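Local atomic coordinates of N-acetylglucosamine 2-epimerase (Xylella fastidiosa, PDB entry 3GT5), a protein that probably acts as a sugar isomerase of the N-acylglucosamine 2-epimerase family, its exact substrate not established. Residues His48-Ser53 with His238-Trp243; Ala97-Leu100 with Val105-Asp108; Arg193-Ala198 with Asp261-Val266; Leu201-Thr206 with Val266-Pro271. All coordinates share one frame; numbering follows the deposited sequence.

Contact 1. Residues His48-Ser53 with His238-Trp243; sequences HRHLVS and HLFRPW
Set trans to its backbone N (chi1 -160°), CG of His-50 carries the imidazole toward the loop 238-243, and a chi1 of -60° in Phe-240 sends the phenyl ring back to meet it. The two rings arrive from opposite directions and meet obliquely, with planes 32° apart and centroids separated by 5.8 Å. Their nearest atoms are His-50 CE1 and Phe-240 CZ at 4.0 Å, while His-50 NE2 lies 4.0 Å from Phe-240 CE2. Val-52 slides past the same phenyl ring in the opposite sense, its CG2 methyl 4.2 Å from Phe-240 CE1. On one face of the phenyl ring sits CG of Leu-239, from the loop itself. His-50 also N-caps helix 51-68: Val-52 N donates to His-50 ND1 at 3.0 Å, within the imidazole plane. Trp-98, just before strand 99-101, meets both the His-50 and Phe-240 rings edge-to-face, making a small aromatic cluster where strand 48-50 passes into its helix. Between the segments the contact is van der Waals in character, and the capping bond to ND1, with its donor in the ring plane, restrains the imidazole's rotation and leaves CE1 and NE2 toward Phe-240.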
loop_
_atom_site.group_PDB
_atom_site.type_symbol
_atom_site.label_atom_id
_atom_site.label_comp_id
_atom_site.label_asym_id
_atom_site.label_seq_id
_atom_site.Cartn_x
_atom_site.Cartn_y
_atom_site.Cartn_z
ATOM N N HIS A 48 -3.626 18.801 10.739
ATOM C CA HIS A 48 -4.400 17.564 10.607
ATOM C C HIS A 48 -3.435 16.409 10.319
ATOM O O HIS A 48 -2.579 16.538 9.426
ATOM C CB HIS A 48 -5.425 17.645 9.487
ATOM C CG HIS A 48 -6.479 16.578 9.581
ATOM N ND1 HIS A 48 -6.466 15.428 8.824
ATOM C CD2 HIS A 48 -7.559 16.476 10.398
ATOM C CE1 HIS A 48 -7.492 14.664 9.172
ATOM N NE2 HIS A 48 -8.169 15.279 10.125
ATOM N N ARG A 49 -3.576 15.305 11.067
ATOM C CA ARG A 49 -2.721 14.123 10.887
ATOM C C ARG A 49 -3.555 12.834 10.743
ATOM O O ARG A 49 -4.627 12.672 11.350
ATOM C CB ARG A 49 -1.722 13.986 12.047
ATOM C CG ARG A 49 -0.795 15.194 12.271
ATOM C CD ARG A 49 0.222 15.421 11.150
ATOM N NE ARG A 49 0.839 16.735 11.372
ATOM C CZ ARG A 49 1.871 16.985 12.176
ATOM N NH1 ARG A 49 2.491 16.034 12.855
ATOM N NH2 ARG A 49 2.273 18.247 12.329
ATOM N N HIS A 50 -3.042 11.933 9.912
ATOM C CA HIS A 50 -3.702 10.715 9.572
ATOM C C HIS A 50 -2.807 9.528 9.886
ATOM O O HIS A 50 -1.608 9.499 9.514
ATOM C CB HIS A 50 -4.051 10.694 8.070
ATOM C CG HIS A 50 -5.125 9.716 7.722
ATOM N ND1 HIS A 50 -4.970 8.340 7.838
ATOM C CD2 HIS A 50 -6.402 9.921 7.326
ATOM C CE1 HIS A 50 -6.089 7.743 7.448
ATOM N NE2 HIS A 50 -6.983 8.682 7.150
ATOM N N LEU A 51 -3.411 8.516 10.500
ATOM C CA LEU A 51 -2.650 7.319 10.864
ATOM C C LEU A 51 -1.948 6.700 9.669
ATOM O O LEU A 51 -0.834 6.233 9.824
ATOM C CB LEU A 51 -3.564 6.275 11.530
ATOM C CG LEU A 51 -2.919 5.002 12.027
ATOM C CD1 LEU A 51 -1.891 5.269 13.143
ATOM C CD2 LEU A 51 -4.049 4.048 12.488
ATOM N N VAL A 52 -2.583 6.669 8.497
ATOM C CA VAL A 52 -1.982 6.031 7.305
ATOM C C VAL A 52 -0.692 6.803 6.891
ATOM O O VAL A 52 0.287 6.165 6.517
ATOM C CB VAL A 52 -3.035 5.845 6.120
ATOM C CG1 VAL A 52 -2.353 5.316 4.803
ATOM C CG2 VAL A 52 -4.161 4.840 6.550
ATOM N N SER A 53 -0.687 8.129 6.938
ATOM C CA SER A 53 0.580 8.876 6.691
ATOM C C SER A 53 1.646 8.676 7.781
ATOM O O SER A 53 2.856 8.461 7.479
ATOM C CB SER A 53 0.325 10.360 6.411
ATOM O OG SER A 53 -0.153 10.511 5.095
ATOM N N HIS A 238 -14.638 7.404 -2.972
ATOM C CA HIS A 238 -14.181 7.301 -1.596
ATOM C C HIS A 238 -12.727 6.829 -1.636
ATOM O O HIS A 238 -12.387 5.974 -2.439
ATOM C CB HIS A 238 -15.088 6.312 -0.843
ATOM C CG HIS A 238 -14.814 6.243 0.620
ATOM N ND1 HIS A 238 -13.815 5.459 1.150
ATOM C CD2 HIS A 238 -15.418 6.855 1.667
ATOM C CE1 HIS A 238 -13.815 5.588 2.469
ATOM N NE2 HIS A 238 -14.772 6.439 2.805
ATOM N N LEU A 239 -11.857 7.378 -0.776
ATOM C CA LEU A 239 -10.390 7.175 -0.858
ATOM C C LEU A 239 -9.951 5.748 -0.557
ATOM O O LEU A 239 -9.066 5.217 -1.233
ATOM C CB LEU A 239 -9.661 8.162 0.097
ATOM C CG LEU A 239 -8.115 8.189 0.117
ATOM C CD1 LEU A 239 -7.518 8.359 -1.271
ATOM C CD2 LEU A 239 -7.582 9.313 1.073
ATOM N N PHE A 240 -10.579 5.107 0.426
ATOM C CA PHE A 240 -10.205 3.749 0.811
ATOM C C PHE A 240 -11.152 2.673 0.334
ATOM O O PHE A 240 -10.759 1.498 0.269
ATOM C CB PHE A 240 -10.057 3.660 2.341
ATOM C CG PHE A 240 -8.996 4.584 2.888
ATOM C CD1 PHE A 240 -7.652 4.278 2.752
ATOM C CD2 PHE A 240 -9.339 5.785 3.471
ATOM C CE1 PHE A 240 -6.651 5.158 3.239
ATOM C CE2 PHE A 240 -8.327 6.660 3.962
ATOM C CZ PHE A 240 -7.002 6.324 3.845
ATOM N N ARG A 241 -12.384 3.063 -0.002
ATOM C CA ARG A 241 -13.455 2.126 -0.363
ATOM C C ARG A 241 -14.175 2.627 -1.629
ATOM O O ARG A 241 -15.380 2.878 -1.613
ATOM C CB ARG A 241 -14.473 1.985 0.782
ATOM C CG ARG A 241 -13.902 1.293 2.031
ATOM C CD ARG A 241 -14.987 1.102 3.067
ATOM N NE ARG A 241 -14.413 0.741 4.364
ATOM C CZ ARG A 241 -15.111 0.578 5.486
ATOM N NH1 ARG A 241 -16.446 0.709 5.521
ATOM N NH2 ARG A 241 -14.457 0.240 6.597
ATOM N N PRO A 242 -13.422 2.719 -2.747
ATOM C CA PRO A 242 -14.003 3.185 -4.002
ATOM C C PRO A 242 -14.941 2.135 -4.586
ATOM O O PRO A 242 -14.878 0.972 -4.204
ATOM C CB PRO A 242 -12.766 3.365 -4.902
ATOM C CG PRO A 242 -11.787 2.403 -4.413
ATOM C CD PRO A 242 -12.016 2.321 -2.904
ATOM N N TRP A 243 -15.793 2.520 -5.517
ATOM C CA TRP A 243 -16.644 1.527 -6.177
ATOM C C TRP A 243 -15.983 0.986 -7.449
ATOM O O TRP A 243 -15.400 1.754 -8.225
ATOM C CB TRP A 243 -18.018 2.114 -6.546
ATOM C CG TRP A 243 -18.950 1.023 -7.084
ATOM C CD1 TRP A 243 -19.771 0.216 -6.337
ATOM C CD2 TRP A 243 -19.156 0.631 -8.452
ATOM N NE1 TRP A 243 -20.429 -0.680 -7.143
ATOM C CE2 TRP A 243 -20.086 -0.440 -8.446
ATOM C CE3 TRP A 243 -18.622 1.058 -9.689
ATOM C CZ2 TRP A 243 -20.523 -1.058 -9.620
ATOM C CZ3 TRP A 243 -19.055 0.433 -10.862
ATOM C CH2 TRP A 243 -19.970 -0.623 -10.823
#

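Contact 2. Residues Ala97-Leu100 with Val105-Asp108; sequences AWTL and VEDD
The carbonyl oxygen of Thr-99 is gripped by two consecutive amides, Glu-106 N at 2.9 Å and Asp-107 N at 3.2 Å, both approaching from the same face of its carbonyl plane. This is a classic beta bulge in the hairpin of strands 99-101 and 104-111. A second classic bulge lies on the other strand, where Trp-98 and Thr-99 both face Asp-107: Trp-98 N donates to Asp-107 O at 3.0 Å and Thr-99 N adds a weak bond to the same oxygen. Thr-99 and Asp-107 form an antiparallel hydrogen-bonded pair, Leu-100 and Val-105 a non-hydrogen-bonded one, and the register shifts by one residue between them. A chi1 of 58° places Thr-99 OG1 between its backbone N and carbonyl carbon, from where it donates to Glu-106 OE2 at 2.9 Å, on the anti side of the carboxylate and tilted 34° from its plane. The same oxygen is hydrogen-bonded to His-48 NE2 of strand 48-50, on the far side of strand 99-101, so Glu-106 ties three strands together. Ala-97 CB rests on Val-105 CG1 and Leu-100 CD2 on Val-105 CG2. Asp-107 runs beside Trp-98, pointing the same way, with carboxylate and indole planes 78° apart; its OD1 is hydrogen-bonded to Thr-109 OG1, while OD2 lies 3.5 Å from Trp-98 CD1.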
loop_
_atom_site.group_PDB
_atom_site.type_symbol
_atom_site.label_atom_id
_atom_site.label_comp_id
_atom_site.label_asym_id
_atom_site.label_seq_id
_atom_site.Cartn_x
_atom_site.Cartn_y
_atom_site.Cartn_z
ATOM N N ALA A 97 -5.630 6.156 17.102
ATOM C CA ALA A 97 -6.427 7.219 16.500
ATOM C C ALA A 97 -6.243 7.196 14.990
ATOM O O ALA A 97 -5.111 7.194 14.511
ATOM C CB ALA A 97 -6.040 8.585 17.072
ATOM N N TRP A 98 -7.359 7.211 14.259
ATOM C CA TRP A 98 -7.363 7.292 12.794
ATOM C C TRP A 98 -6.903 8.667 12.297
ATOM O O TRP A 98 -6.068 8.777 11.396
ATOM C CB TRP A 98 -8.782 6.932 12.300
ATOM C CG TRP A 98 -8.977 6.794 10.826
ATOM C CD1 TRP A 98 -9.869 7.486 10.061
ATOM C CD2 TRP A 98 -8.338 5.858 9.927
ATOM N NE1 TRP A 98 -9.809 7.091 8.772
ATOM C CE2 TRP A 98 -8.891 6.077 8.649
ATOM C CE3 TRP A 98 -7.370 4.841 10.078
ATOM C CZ2 TRP A 98 -8.498 5.343 7.529
ATOM C CZ3 TRP A 98 -6.988 4.107 8.943
ATOM C CH2 TRP A 98 -7.553 4.358 7.692
ATOM N N THR A 99 -7.491 9.731 12.859
ATOM C CA THR A 99 -7.068 11.095 12.553
ATOM C C THR A 99 -6.948 11.939 13.845
ATOM O O THR A 99 -7.623 11.696 14.868
ATOM C CB THR A 99 -8.049 11.769 11.591
ATOM O OG1 THR A 99 -9.334 11.745 12.192
ATOM C CG2 THR A 99 -8.154 11.059 10.221
ATOM N N LEU A 100 -6.038 12.908 13.793
ATOM C CA LEU A 100 -5.755 13.808 14.896
ATOM C C LEU A 100 -5.813 15.209 14.350
ATOM O O LEU A 100 -5.566 15.449 13.169
ATOM C CB LEU A 100 -4.371 13.565 15.486
ATOM C CG LEU A 100 -3.987 12.172 15.993
ATOM C CD1 LEU A 100 -2.475 11.945 15.950
ATOM C CD2 LEU A 100 -4.510 11.983 17.396
ATOM N N VAL A 105 -7.437 13.762 19.416
ATOM C CA VAL A 105 -8.094 12.749 18.600
ATOM C C VAL A 105 -9.331 13.330 17.912
ATOM O O VAL A 105 -10.227 13.884 18.566
ATOM C CB VAL A 105 -8.481 11.539 19.449
ATOM C CG1 VAL A 105 -9.122 10.439 18.604
ATOM C CG2 VAL A 105 -7.273 11.030 20.212
ATOM N N GLU A 106 -9.370 13.230 16.588
ATOM C CA GLU A 106 -10.511 13.667 15.810
ATOM C C GLU A 106 -11.414 12.489 15.458
ATOM O O GLU A 106 -12.632 12.598 15.554
ATOM C CB GLU A 106 -10.070 14.404 14.544
ATOM C CG GLU A 106 -11.150 14.536 13.491
ATOM C CD GLU A 106 -10.627 15.080 12.180
ATOM O OE1 GLU A 106 -10.443 16.313 12.086
ATOM O OE2 GLU A 106 -10.412 14.278 11.230
ATOM N N ASP A 107 -10.836 11.383 14.997
ATOM C CA ASP A 107 -11.623 10.189 14.685
ATOM C C ASP A 107 -10.933 9.030 15.369
ATOM O O ASP A 107 -9.795 8.715 15.059
ATOM C CB ASP A 107 -11.717 9.990 13.171
ATOM C CG ASP A 107 -12.574 8.824 12.789
ATOM O OD1 ASP A 107 -13.015 8.079 13.704
ATOM O OD2 ASP A 107 -12.815 8.683 11.572
ATOM N N ASP A 108 -11.617 8.417 16.334
ATOM C CA ASP A 108 -11.047 7.322 17.112
ATOM C C ASP A 108 -11.534 5.952 16.633
ATOM O O ASP A 108 -11.342 4.968 17.335
ATOM C CB ASP A 108 -11.382 7.488 18.613
ATOM C CG ASP A 108 -12.884 7.384 18.907
ATOM O OD1 ASP A 108 -13.701 7.160 17.976
ATOM O OD2 ASP A 108 -13.251 7.500 20.094
#

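Contact 3. Residues Arg193-Ala198 with Asp261-Val266; sequences RYLERA and DRYIEV
Helix 192-211 passes the last turn of helix 247-263 with its nearest alpha carbons, those of Leu-195 and Tyr-263, 8.1 Å apart, and the chain turns extended at Ile-264. Leu-195 carries the contact. With CG trans to the backbone N (chi1 179°), its isobutyl group reaches straight across, and both of its methyls lodge between Tyr-263 and Ile-264, each touching both. CD1 of Leu-195 lies 4.0 Å from Tyr-263 CB and equally close to Ile-264 CD1. CD2 of Leu-195 rests 3.9 Å from Ile-264 CG1, touches Tyr-263 CB, and also approaches the Tyr-263 carbonyl oxygen, at 4.0 Å. Leu-195 and Ile-264 slide past one another in opposite directions, which brings Ile-264 CD1 to 4.0 Å from Leu-195 CG as well, so the leucine branch point is covered along with its tips. Tyr-263 instead crosses Leu-195 obliquely and gives mainly its CB, for the ring leads away. That ring meets Tyr-186 edge-to-face, so the tyrosine also reaches helix 172-189. Leu-195 touches Tyr-186 and Leu-260 too, which places its side chain among three helices. The side chains meet through apolar groups, and the polar end of Tyr-263 is engaged by Glu-187 in a hydrogen bond. A single leucine set against the end of a neighbouring helix and the residue after it thus joins helix 192-211 to the C-terminal end of helix 247-263, in keeping with the (alpha/alpha)6 barrel of the N-acylglucosamine 2-epimerase family.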
loop_
_atom_site.group_PDB
_atom_site.type_symbol
_atom_site.label_atom_id
_atom_site.label_comp_id
_atom_site.label_asym_id
_atom_site.label_seq_id
_atom_site.Cartn_x
_atom_site.Cartn_y
_atom_site.Cartn_z
ATOM N N ARG A 193 4.507 -17.790 12.116
ATOM C CA ARG A 193 3.060 -17.483 12.214
ATOM C C ARG A 193 2.676 -16.329 11.291
ATOM O O ARG A 193 1.567 -16.290 10.744
ATOM C CB ARG A 193 2.602 -17.196 13.634
ATOM C CG ARG A 193 3.012 -15.833 14.233
ATOM C CD ARG A 193 2.680 -15.769 15.711
ATOM N NE ARG A 193 3.071 -14.454 16.247
ATOM C CZ ARG A 193 2.787 -14.009 17.457
ATOM N NH1 ARG A 193 2.120 -14.760 18.312
ATOM N NH2 ARG A 193 3.203 -12.792 17.819
ATOM N N TYR A 194 3.567 -15.360 11.168
ATOM C CA TYR A 194 3.289 -14.228 10.288
ATOM C C TYR A 194 3.230 -14.589 8.834
ATOM O O TYR A 194 2.324 -14.119 8.138
ATOM C CB TYR A 194 4.326 -13.117 10.511
ATOM C CG TYR A 194 4.390 -12.593 11.889
ATOM C CD1 TYR A 194 3.236 -12.289 12.619
ATOM C CD2 TYR A 194 5.622 -12.369 12.502
ATOM C CE1 TYR A 194 3.291 -11.774 13.874
ATOM C CE2 TYR A 194 5.689 -11.827 13.760
ATOM C CZ TYR A 194 4.517 -11.533 14.463
ATOM O OH TYR A 194 4.564 -10.964 15.738
ATOM N N LEU A 195 4.183 -15.409 8.358
ATOM C CA LEU A 195 4.190 -15.874 6.975
ATOM C C LEU A 195 2.953 -16.729 6.657
ATOM O O LEU A 195 2.327 -16.601 5.584
ATOM C CB LEU A 195 5.459 -16.678 6.704
ATOM C CG LEU A 195 5.618 -17.252 5.321
ATOM C CD1 LEU A 195 5.544 -16.119 4.214
ATOM C CD2 LEU A 195 6.956 -18.142 5.233
ATOM N N GLU A 196 2.585 -17.576 7.631
ATOM C CA GLU A 196 1.455 -18.459 7.440
ATOM C C GLU A 196 0.123 -17.681 7.427
ATOM O O GLU A 196 -0.786 -18.004 6.644
ATOM C CB GLU A 196 1.450 -19.564 8.478
ATOM C CG GLU A 196 2.698 -20.485 8.308
ATOM C CD GLU A 196 2.698 -21.498 7.168
ATOM O OE1 GLU A 196 1.696 -21.665 6.425
ATOM O OE2 GLU A 196 3.766 -22.169 7.011
ATOM N N ARG A 197 0.036 -16.654 8.230
ATOM C CA ARG A 197 -1.177 -15.808 8.219
ATOM C C ARG A 197 -1.252 -15.068 6.903
ATOM O O ARG A 197 -2.345 -14.896 6.327
ATOM C CB ARG A 197 -1.182 -14.880 9.402
ATOM C CG ARG A 197 -2.369 -13.958 9.501
ATOM C CD ARG A 197 -3.689 -14.685 9.552
ATOM N NE ARG A 197 -3.780 -15.673 10.619
ATOM C CZ ARG A 197 -4.182 -15.445 11.864
ATOM N NH1 ARG A 197 -4.498 -14.228 12.304
ATOM N NH2 ARG A 197 -4.251 -16.479 12.708
ATOM N N ALA A 198 -0.113 -14.587 6.423
ATOM C CA ALA A 198 -0.115 -13.955 5.076
ATOM C C ALA A 198 -0.634 -14.866 4.006
ATOM O O ALA A 198 -1.417 -14.465 3.118
ATOM C CB ALA A 198 1.312 -13.431 4.701
ATOM N N ASP A 261 5.659 -16.469 -3.003
ATOM C CA ASP A 261 6.274 -17.566 -3.771
ATOM C C ASP A 261 7.790 -17.676 -3.512
ATOM O O ASP A 261 8.421 -18.739 -3.738
ATOM C CB ASP A 261 5.983 -17.339 -5.248
ATOM C CG ASP A 261 6.671 -18.331 -6.168
ATOM O OD1 ASP A 261 6.203 -19.478 -6.286
ATOM O OD2 ASP A 261 7.677 -17.934 -6.826
ATOM N N ARG A 262 8.376 -16.573 -3.129
ATOM C CA ARG A 262 9.764 -16.501 -2.694
ATOM C C ARG A 262 10.025 -17.254 -1.374
ATOM O O ARG A 262 11.124 -17.820 -1.174
ATOM C CB ARG A 262 10.152 -15.023 -2.590
ATOM C CG ARG A 262 11.587 -14.672 -2.739
ATOM C CD ARG A 262 11.789 -13.162 -2.414
ATOM N NE ARG A 262 11.300 -12.324 -3.513
ATOM C CZ ARG A 262 10.899 -11.054 -3.441
ATOM N NH1 ARG A 262 10.868 -10.381 -2.304
ATOM N NH2 ARG A 262 10.500 -10.457 -4.549
ATOM N N TYR A 263 9.037 -17.254 -0.473
ATOM C CA TYR A 263 9.202 -17.777 0.886
ATOM C C TYR A 263 8.474 -19.095 1.120
ATOM O O TYR A 263 8.750 -19.795 2.112
ATOM C CB TYR A 263 8.712 -16.747 1.911
ATOM C CG TYR A 263 9.471 -15.455 1.884
ATOM C CD1 TYR A 263 10.852 -15.433 1.968
ATOM C CD2 TYR A 263 8.800 -14.245 1.755
ATOM C CE1 TYR A 263 11.540 -14.252 1.923
ATOM C CE2 TYR A 263 9.482 -13.065 1.721
ATOM C CZ TYR A 263 10.836 -13.074 1.794
ATOM O OH TYR A 263 11.470 -11.883 1.752
ATOM N N ILE A 264 7.513 -19.413 0.262
ATOM C CA ILE A 264 6.678 -20.599 0.407
ATOM C C ILE A 264 6.708 -21.413 -0.885
ATOM O O ILE A 264 6.487 -20.883 -1.985
ATOM C CB ILE A 264 5.218 -20.185 0.678
ATOM C CG1 ILE A 264 5.122 -19.483 2.038
ATOM C CG2 ILE A 264 4.235 -21.383 0.532
ATOM C CD1 ILE A 264 3.709 -19.160 2.436
ATOM N N GLU A 265 6.978 -22.712 -0.777
ATOM C CA GLU A 265 6.891 -23.584 -1.939
ATOM C C GLU A 265 5.481 -24.190 -2.111
ATOM O O GLU A 265 5.092 -25.144 -1.406
ATOM C CB GLU A 265 7.972 -24.666 -1.824
ATOM C CG GLU A 265 7.992 -25.667 -2.953
ATOM C CD GLU A 265 9.210 -26.587 -2.863
ATOM O OE1 GLU A 265 9.836 -26.663 -1.761
ATOM O OE2 GLU A 265 9.542 -27.201 -3.907
ATOM N N VAL A 266 4.720 -23.647 -3.059
ATOM C CA VAL A 266 3.338 -24.103 -3.307
ATOM C C VAL A 266 2.946 -23.697 -4.751
ATOM O O VAL A 266 3.329 -22.612 -5.230
ATOM C CB VAL A 266 2.345 -23.601 -2.208
ATOM C CG1 VAL A 266 1.860 -22.199 -2.490
ATOM C CG2 VAL A 266 1.134 -24.557 -2.075
#

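Contact 4. Residues Leu201-Thr206 with Val266-Pro271; sequences LADRIT and VEWLVP
The indole of Trp-268 lies between Asp-203 and Leu-269: Asp-203 OD1 stands 4.3 Å above one face, offset toward the rim, and Leu-269 CD2 lies 3.5 Å above the opposite face, likewise offset. At the ring edge, near its plane, are the carbonyl carbon of Ala-202 and the hydroxyl of Thr-206. A chi1 of 69° puts Trp-268 CG between its backbone N and carbonyl carbon, directing the six-membered ring at helix 192-211. Its leading atom CH2 comes within 3.6 Å of Asp-203 CA, CZ2 approaches Asp-203 CB at 3.8 Å, and CZ3 lies 3.5 Å from Thr-206 OG1. Trp-268, in the short connection before helix 269-284, thus packs its ring edge on the backbone of helix 192-211, joining helices of the (alpha/alpha)6 barrel. Thr-206 crosses the indole at about a right angle, and its OG1 donates to Ala-202 O at 2.8 Å. That oxygen also accepts the helical bond from Thr-206 N, from the other face of its plane, so both donors of one residue grip it. The Asp-203 carboxylate is shared: OD2 forms a salt bridge with Arg-204 NH1 and OD1 one with Arg-207, which in turn makes a cation-pi contact with Trp-268. Beyond the indole, Ala-202 packs on Leu-257 and Leu-260 of helix 247-263, and Thr-206 on Trp-253 of that helix and on Val-272 of helix 269-284, while Leu-201 and Ile-205 face strand 155-160 and helix 172-189.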
loop_
_atom_site.group_PDB
_atom_site.type_symbol
_atom_site.label_atom_id
_atom_site.label_comp_id
_atom_site.label_asym_id
_atom_site.label_seq_id
_atom_site.Cartn_x
_atom_site.Cartn_y
_atom_site.Cartn_z
ATOM N N LEU A 201 -4.517 -15.381 4.232
ATOM C CA LEU A 201 -5.197 -14.173 3.701
ATOM C C LEU A 201 -5.161 -14.183 2.177
ATOM O O LEU A 201 -6.193 -13.942 1.517
ATOM C CB LEU A 201 -4.541 -12.897 4.218
ATOM C CG LEU A 201 -4.574 -12.581 5.709
ATOM C CD1 LEU A 201 -3.733 -11.302 6.035
ATOM C CD2 LEU A 201 -6.020 -12.451 6.257
ATOM N N ALA A 202 -3.979 -14.435 1.594
ATOM C CA ALA A 202 -3.890 -14.560 0.119
ATOM C C ALA A 202 -4.800 -15.637 -0.486
ATOM O O ALA A 202 -5.471 -15.417 -1.475
ATOM C CB ALA A 202 -2.430 -14.776 -0.342
ATOM N N ASP A 203 -4.848 -16.799 0.140
ATOM C CA ASP A 203 -5.683 -17.872 -0.341
ATOM C C ASP A 203 -7.168 -17.478 -0.297
ATOM O O ASP A 203 -7.905 -17.613 -1.304
ATOM C CB ASP A 203 -5.453 -19.092 0.507
ATOM C CG ASP A 203 -6.467 -20.191 0.198
ATOM O OD1 ASP A 203 -6.593 -20.567 -0.966
ATOM O OD2 ASP A 203 -7.222 -20.591 1.132
ATOM N N ARG A 204 -7.590 -16.949 0.836
ATOM C CA ARG A 204 -9.012 -16.600 1.023
ATOM C C ARG A 204 -9.427 -15.500 0.048
ATOM O O ARG A 204 -10.496 -15.581 -0.577
ATOM C CB ARG A 204 -9.298 -16.174 2.454
ATOM C CG ARG A 204 -9.144 -17.260 3.495
ATOM C CD ARG A 204 -9.982 -18.492 3.238
ATOM N NE ARG A 204 -9.819 -19.383 4.402
ATOM C CZ ARG A 204 -8.817 -20.245 4.548
ATOM N NH1 ARG A 204 -7.928 -20.390 3.582
ATOM N NH2 ARG A 204 -8.711 -20.990 5.657
ATOM N N ILE A 205 -8.610 -14.477 -0.092
ATOM C CA ILE A 205 -8.984 -13.371 -1.020
ATOM C C ILE A 205 -8.815 -13.763 -2.515
ATOM O O ILE A 205 -9.737 -13.567 -3.341
ATOM C CB ILE A 205 -8.181 -12.091 -0.722
ATOM C CG1 ILE A 205 -8.450 -11.557 0.692
ATOM C CG2 ILE A 205 -8.482 -10.974 -1.791
ATOM C CD1 ILE A 205 -9.932 -11.087 1.018
ATOM N N THR A 206 -7.623 -14.197 -2.920
ATOM C CA THR A 206 -7.328 -14.335 -4.355
ATOM C C THR A 206 -7.899 -15.629 -4.972
ATOM O O THR A 206 -7.964 -15.712 -6.153
ATOM C CB THR A 206 -5.844 -14.196 -4.701
ATOM O OG1 THR A 206 -5.141 -15.374 -4.218
ATOM C CG2 THR A 206 -5.269 -12.920 -4.111
ATOM N N VAL A 266 4.720 -23.647 -3.059
ATOM C CA VAL A 266 3.338 -24.103 -3.307
ATOM C C VAL A 266 2.946 -23.697 -4.751
ATOM O O VAL A 266 3.329 -22.612 -5.230
ATOM C CB VAL A 266 2.345 -23.601 -2.208
ATOM C CG1 VAL A 266 1.860 -22.199 -2.490
ATOM C CG2 VAL A 266 1.134 -24.557 -2.075
ATOM N N GLU A 267 2.212 -24.553 -5.453
ATOM C CA GLU A 267 2.080 -24.398 -6.904
ATOM C C GLU A 267 1.116 -23.289 -7.306
ATOM O O GLU A 267 1.258 -22.719 -8.389
ATOM C CB GLU A 267 1.677 -25.733 -7.594
ATOM N N TRP A 268 0.153 -22.970 -6.448
ATOM C CA TRP A 268 -0.954 -22.122 -6.895
ATOM C C TRP A 268 -0.646 -20.629 -7.024
ATOM O O TRP A 268 -1.350 -19.920 -7.759
ATOM C CB TRP A 268 -2.195 -22.325 -6.046
ATOM C CG TRP A 268 -2.133 -21.856 -4.658
ATOM C CD1 TRP A 268 -1.845 -22.596 -3.556
ATOM C CD2 TRP A 268 -2.416 -20.524 -4.178
ATOM N NE1 TRP A 268 -1.942 -21.817 -2.423
ATOM C CE2 TRP A 268 -2.307 -20.550 -2.782
ATOM C CE3 TRP A 268 -2.832 -19.337 -4.796
ATOM C CZ2 TRP A 268 -2.557 -19.426 -1.995
ATOM C CZ3 TRP A 268 -3.058 -18.228 -4.017
ATOM C CH2 TRP A 268 -2.926 -18.278 -2.635
ATOM N N LEU A 269 0.403 -20.140 -6.367
ATOM C CA LEU A 269 0.614 -18.696 -6.292
ATOM C C LEU A 269 0.835 -18.014 -7.661
ATOM O O LEU A 269 0.162 -17.017 -7.983
ATOM C CB LEU A 269 1.792 -18.403 -5.358
ATOM C CG LEU A 269 1.589 -18.861 -3.909
ATOM C CD1 LEU A 269 3.000 -18.894 -3.157
ATOM C CD2 LEU A 269 0.562 -18.003 -3.186
ATOM N N VAL A 270 1.745 -18.551 -8.455
ATOM C CA VAL A 270 2.123 -17.904 -9.717
ATOM C C VAL A 270 0.964 -17.912 -10.715
ATOM O O VAL A 270 0.679 -16.870 -11.262
ATOM C CB VAL A 270 3.456 -18.430 -10.297
ATOM C CG1 VAL A 270 3.767 -17.731 -11.658
ATOM C CG2 VAL A 270 4.572 -18.220 -9.326
ATOM N N PRO A 271 0.291 -19.060 -10.961
ATOM C CA PRO A 271 -0.808 -19.033 -11.923
ATOM C C PRO A 271 -1.926 -18.052 -11.510
ATOM O O PRO A 271 -2.550 -17.377 -12.370
ATOM C CB PRO A 271 -1.339 -20.478 -11.927
ATOM C CG PRO A 271 -0.275 -21.293 -11.367
ATOM C CD PRO A 271 0.641 -20.444 -10.556
#

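In the fold
Contact 1 lies on the opposite side of the chain's centre from contacts 3 and 4, and contact 2 from contact 4. Contacts 1 and 2, centres 12 Å apart, share one sheet: Leu-51 N bonds to Trp-98 O at 2.8 Å, His-48 NE2 to Glu-106 OE2 at 2.7 Å, and contact 1 brings the loop 238-243 against the residues at its edge. Contacts 3 and 4, centres 10 Å apart, share helix 192-211 and Val-266, and touch where Asp-261 CA meets Leu-269 CD1 at 3.6 Å. Contacts 1 and 3 lie about 28 Å apart between centres, and contacts 2 and 4 about 35 Å. In this family the active site probably lies in the barrel's central cleft.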